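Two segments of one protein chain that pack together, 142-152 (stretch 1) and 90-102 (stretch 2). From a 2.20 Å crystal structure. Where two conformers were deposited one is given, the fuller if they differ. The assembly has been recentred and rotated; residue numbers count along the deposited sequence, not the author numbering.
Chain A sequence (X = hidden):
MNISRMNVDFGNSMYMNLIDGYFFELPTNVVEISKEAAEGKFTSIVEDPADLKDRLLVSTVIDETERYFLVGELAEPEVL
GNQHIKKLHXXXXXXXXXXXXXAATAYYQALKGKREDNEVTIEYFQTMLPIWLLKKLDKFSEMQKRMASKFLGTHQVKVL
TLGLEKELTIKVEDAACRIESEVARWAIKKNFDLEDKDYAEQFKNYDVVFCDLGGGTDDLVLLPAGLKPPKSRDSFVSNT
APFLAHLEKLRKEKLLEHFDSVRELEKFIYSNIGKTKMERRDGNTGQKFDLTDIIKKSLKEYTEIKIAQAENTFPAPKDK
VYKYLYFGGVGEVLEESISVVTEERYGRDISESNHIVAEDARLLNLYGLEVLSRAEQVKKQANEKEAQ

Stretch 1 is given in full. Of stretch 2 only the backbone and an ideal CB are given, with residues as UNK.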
# COMPACT_ATOMS: atom_id res chain seq x y z
N GLU A 142 -8.76 17.89 8.31
CA GLU A 142 -8.15 18.03 9.63
C GLU A 142 -7.47 16.74 10.07
O GLU A 142 -6.41 16.78 10.70
CB GLU A 142 -9.20 18.46 10.66
CG GLU A 142 -9.84 19.79 10.33
CD GLU A 142 -8.80 20.86 10.09
OE1 GLU A 142 -7.96 21.09 10.99
OE2 GLU A 142 -8.79 21.45 8.99
N MET A 143 -8.07 15.59 9.76
CA MET A 143 -7.41 14.32 10.05
C MET A 143 -6.15 14.19 9.19
O MET A 143 -5.10 13.76 9.68
CB MET A 143 -8.35 13.13 9.81
CG MET A 143 -7.85 11.82 10.47
SD MET A 143 -8.92 10.37 10.33
CE MET A 143 -10.36 10.87 11.29
N GLN A 144 -6.25 14.58 7.92
CA GLN A 144 -5.08 14.50 7.03
C GLN A 144 -3.95 15.42 7.53
O GLN A 144 -2.78 15.06 7.46
CB GLN A 144 -5.46 14.86 5.58
CG GLN A 144 -6.55 14.01 4.93
CD GLN A 144 -7.04 14.60 3.60
OE1 GLN A 144 -8.22 14.92 3.45
NE2 GLN A 144 -6.14 14.74 2.62
N LYS A 145 -4.32 16.60 8.03
CA LYS A 145 -3.34 17.52 8.63
C LYS A 145 -2.65 16.92 9.88
O LYS A 145 -1.44 17.05 10.04
CB LYS A 145 -4.01 18.86 9.00
CG LYS A 145 -4.15 19.84 7.83
CD LYS A 145 -4.46 21.24 8.32
CE LYS A 145 -5.79 21.76 7.77
NZ LYS A 145 -6.14 23.10 8.33
N ARG A 146 -3.42 16.28 10.76
CA ARG A 146 -2.81 15.64 11.92
C ARG A 146 -1.90 14.49 11.48
O ARG A 146 -0.84 14.27 12.06
CB ARG A 146 -3.89 15.16 12.91
CG ARG A 146 -4.63 16.29 13.63
CD ARG A 146 -5.52 15.80 14.79
NE ARG A 146 -6.74 15.16 14.30
CZ ARG A 146 -7.87 15.80 14.03
NH1 ARG A 146 -7.95 17.12 14.19
NH2 ARG A 146 -8.92 15.13 13.59
N MET A 147 -2.31 13.75 10.45
CA MET A 147 -1.46 12.65 9.98
C MET A 147 -0.12 13.18 9.49
O MET A 147 0.94 12.66 9.87
CB MET A 147 -2.15 11.85 8.87
CG MET A 147 -1.34 10.63 8.40
SD MET A 147 -0.97 9.46 9.73
CE MET A 147 -0.40 8.05 8.75
N ALA A 148 -0.17 14.23 8.67
CA ALA A 148 1.04 14.88 8.15
C ALA A 148 1.92 15.42 9.27
O ALA A 148 3.14 15.33 9.22
CB ALA A 148 0.66 16.01 7.17
N SER A 149 1.30 16.00 10.29
CA SER A 149 2.04 16.56 11.41
C SER A 149 2.84 15.52 12.19
O SER A 149 3.82 15.84 12.85
CB SER A 149 1.09 17.28 12.36
OG SER A 149 0.48 18.37 11.70
N LYS A 150 2.39 14.27 12.11
CA LYS A 150 3.05 13.18 12.81
C LYS A 150 4.46 12.97 12.28
O LYS A 150 5.32 12.43 12.96
CB LYS A 150 2.23 11.90 12.66
CG LYS A 150 2.02 11.15 13.95
CD LYS A 150 1.52 9.74 13.68
CE LYS A 150 1.81 8.82 14.86
NZ LYS A 150 1.67 7.41 14.41
N PHE A 151 4.69 13.40 11.05
CA PHE A 151 5.95 13.10 10.39
C PHE A 151 6.81 14.34 10.21
O PHE A 151 8.04 14.24 10.23
CB PHE A 151 5.67 12.40 9.06
CG PHE A 151 4.99 11.08 9.24
CD1 PHE A 151 3.60 10.99 9.25
CD2 PHE A 151 5.74 9.92 9.45
CE1 PHE A 151 2.97 9.78 9.44
CE2 PHE A 151 5.12 8.71 9.66
CZ PHE A 151 3.73 8.63 9.65
N LEU A 152 6.17 15.51 10.08
CA LEU A 152 6.87 16.80 10.04
C LEU A 152 7.85 16.98 11.21
O LEU A 152 7.57 16.58 12.35
CB LEU A 152 5.86 17.96 10.04
CG LEU A 152 6.36 19.33 9.60
CD1 LEU A 152 6.89 19.25 8.17
CD2 LEU A 152 5.26 20.40 9.70
N UNK A 90 -5.89 2.63 14.01
CA UNK A 90 -6.00 4.05 13.71
C UNK A 90 -4.63 4.58 13.29
O UNK A 90 -3.71 4.68 14.11
CB UNK A 90 -6.54 4.82 14.91
N UNK A 91 -4.50 4.91 12.01
CA UNK A 91 -3.20 5.22 11.43
C UNK A 91 -2.56 6.47 12.06
O UNK A 91 -1.34 6.63 12.04
CB UNK A 91 -3.34 5.42 9.92
N UNK A 92 -3.41 7.34 12.61
CA UNK A 92 -2.95 8.61 13.16
C UNK A 92 -2.42 8.47 14.58
O UNK A 92 -1.34 8.96 14.90
CB UNK A 92 -4.09 9.63 13.13
N UNK A 93 -3.18 7.80 15.44
CA UNK A 93 -2.84 7.74 16.86
C UNK A 93 -1.96 6.54 17.24
O UNK A 93 -1.37 6.52 18.32
CB UNK A 93 -4.13 7.70 17.68
N UNK A 94 -1.86 5.57 16.35
CA UNK A 94 -0.99 4.42 16.55
C UNK A 94 0.46 4.73 16.20
O UNK A 94 0.73 5.41 15.21
CB UNK A 94 -1.48 3.24 15.71
N UNK A 95 1.38 4.20 16.99
CA UNK A 95 2.81 4.41 16.79
C UNK A 95 3.38 3.53 15.68
O UNK A 95 4.47 3.78 15.16
CB UNK A 95 3.56 4.14 18.10
N UNK A 96 2.63 2.49 15.31
CA UNK A 96 3.11 1.53 14.31
C UNK A 96 3.53 2.15 12.96
O UNK A 96 4.63 1.83 12.47
CB UNK A 96 2.01 0.49 14.06
N UNK A 97 2.70 3.01 12.34
CA UNK A 97 3.20 3.62 11.09
C UNK A 97 4.45 4.46 11.30
O UNK A 97 5.39 4.43 10.49
CB UNK A 97 2.11 4.49 10.46
N UNK A 98 4.45 5.24 12.37
CA UNK A 98 5.57 6.11 12.69
C UNK A 98 6.88 5.30 12.88
O UNK A 98 7.93 5.66 12.33
CB UNK A 98 5.25 6.92 13.95
N UNK A 99 6.81 4.21 13.64
CA UNK A 99 7.98 3.37 13.86
C UNK A 99 8.43 2.70 12.55
O UNK A 99 9.61 2.66 12.24
CB UNK A 99 7.68 2.31 14.92
N UNK A 100 7.48 2.22 11.76
CA UNK A 100 7.85 1.63 10.48
C UNK A 100 8.57 2.65 9.58
O UNK A 100 9.60 2.33 8.97
CB UNK A 100 6.61 1.09 9.77
N UNK A 101 8.06 3.88 9.52
CA UNK A 101 8.69 4.94 8.74
C UNK A 101 10.16 5.17 9.15
O UNK A 101 11.03 5.31 8.29
CB UNK A 101 7.89 6.24 8.90
N UNK A 102 10.41 5.19 10.45
CA UNK A 102 11.76 5.45 10.97
C UNK A 102 12.74 4.36 10.58
O UNK A 102 13.86 4.63 10.14
CB UNK A 102 11.73 5.58 12.49

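Position 90 precedes a helical turn, and its CB has nothing of stretch 1 within 5.5 Å. A small polar residue that can hold the free NH groups after it would suit, such as Asp, Asn, Ser or Thr. It is N90. Its OD1 accepts from the backbone N of 92 at 3.0 Å.

At position 91, CA-to-CB points sideways and the CB lies 4.1 Å from M147 CE. An aliphatic residue or a long chain with an apolar stem would fit. It is K91. Its CB meets the methyl of M147, while the rest of the chain leads away and NZ bonds elsewhere in the structure.

The CB of position 92 is 4.6 Å from M147 SD and 5.1 Å from M143 CG, an apolar surface. Val, Ile, Leu or Met would suit. It is V92. V92 CG2 lies 4.0 Å from M143 CG and 4.1 Å from M147 SD; V92 CG1 lies 4.3 Å from R146 CB.

Position 93 points away, so many residues would do. It is E93, poorly ordered.

Position 94 has phi/psi of -81/141 and stands right before a helix. Ser, Thr, Asp or Asn could cap it. Whatever the side chain, K150 NZ donates to the backbone O of 94 at a very short 2.4 Å. The residue is S94, and its OG accepts from the backbone N of 96 at 3.1 Å, the capping bond.

Positions 95 and 96 point away and tolerate much. They are H95 and I96.

At position 97, CA-to-CB points toward stretch 1, with F151 CZ 4.5 Å and M147 CE 4.7 Å from the CB. A compact apolar residue would suit: Ala, Val or Pro, the last favoured by its place in the first turn, where the NH is not needed for a helix bond. It is P97. P97 CD lies 4.3 Å from K150 NZ, and its backbone O lies at the edge of the F151 ring.

The CB of position 98 is 3.6 Å from K150 NZ and 4.7 Å from F151 CE2. An apolar or aromatic side chain would fit beside F151; Tyr, Phe, Met or Leu are plausible. It is Y98. The edge of its ring meets F151, Y98 CD1 to F151 CE2 at 4.5 Å.

Position 99 points away and 100 is out of reach, so stretch 1 leaves both open. They are V99 and T100; T100 OG1 donates to I96 O at 2.7 Å.

Position 101 points toward F151, its CB 3.8 Å from F151 CE2. Leu, Met or an aromatic would suit. It is F101. The edge of F151 meets its face, with planes at 90° and F151 CD2 to F101 CD2 at 3.7 Å.

The CB of 102 has nothing of stretch 1 within 5.5 Å, so the choice is open. It is L102.

Stretch 2 (90-102) NKVESHIPYVTFL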
# COMPACT_ATOMS: atom_id res chain seq x y z
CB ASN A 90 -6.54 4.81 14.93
CG ASN A 90 -6.85 6.27 14.63
OD1 ASN A 90 -6.14 6.93 13.87
ND2 ASN A 90 -7.92 6.79 15.24
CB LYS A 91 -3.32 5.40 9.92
CG LYS A 91 -3.89 4.19 9.19
CD LYS A 91 -2.86 3.08 9.06
CE LYS A 91 -3.36 1.94 8.18
NZ LYS A 91 -2.45 0.77 8.25
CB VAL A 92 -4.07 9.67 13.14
CG1 VAL A 92 -3.58 10.98 13.75
CG2 VAL A 92 -4.55 9.90 11.72
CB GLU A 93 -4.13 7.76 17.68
CG GLU A 93 -4.92 9.05 17.48
CD GLU A 93 -6.30 8.99 18.08
OE1 GLU A 93 -6.82 7.86 18.21
OE2 GLU A 93 -6.86 10.05 18.43
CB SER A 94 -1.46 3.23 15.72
OG SER A 94 -0.46 2.25 15.66
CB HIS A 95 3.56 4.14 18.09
CG HIS A 95 3.34 2.76 18.62
ND1 HIS A 95 2.35 2.46 19.53
CD2 HIS A 95 3.97 1.59 18.34
CE1 HIS A 95 2.39 1.16 19.81
NE2 HIS A 95 3.36 0.61 19.10
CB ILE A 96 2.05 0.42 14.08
CG1 ILE A 96 1.96 -0.48 15.31
CG2 ILE A 96 2.37 -0.42 12.83
CD1 ILE A 96 0.88 -1.54 15.20
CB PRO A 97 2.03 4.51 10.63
CG PRO A 97 0.84 4.01 11.35
CD PRO A 97 1.33 3.45 12.65
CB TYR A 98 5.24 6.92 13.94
CG TYR A 98 6.39 7.74 14.47
CD1 TYR A 98 6.82 8.89 13.81
CD2 TYR A 98 7.02 7.40 15.67
CE1 TYR A 98 7.87 9.64 14.29
CE2 TYR A 98 8.06 8.16 16.17
CZ TYR A 98 8.48 9.27 15.47
OH TYR A 98 9.52 10.03 15.97
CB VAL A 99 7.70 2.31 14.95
CG1 VAL A 99 8.78 1.22 14.97
CG2 VAL A 99 7.58 3.00 16.32
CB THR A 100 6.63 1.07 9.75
OG1 THR A 100 5.87 0.27 10.66
CG2 THR A 100 7.06 0.19 8.59
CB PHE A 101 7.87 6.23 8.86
CG PHE A 101 8.68 7.49 8.76
CD1 PHE A 101 9.12 7.97 7.53
CD2 PHE A 101 8.98 8.23 9.91
CE1 PHE A 101 9.85 9.16 7.44
CE2 PHE A 101 9.71 9.43 9.84
CZ PHE A 101 10.15 9.89 8.61
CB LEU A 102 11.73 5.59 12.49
CG LEU A 102 11.02 6.78 13.12
CD1 LEU A 102 11.06 6.67 14.65
CD2 LEU A 102 11.65 8.10 12.65
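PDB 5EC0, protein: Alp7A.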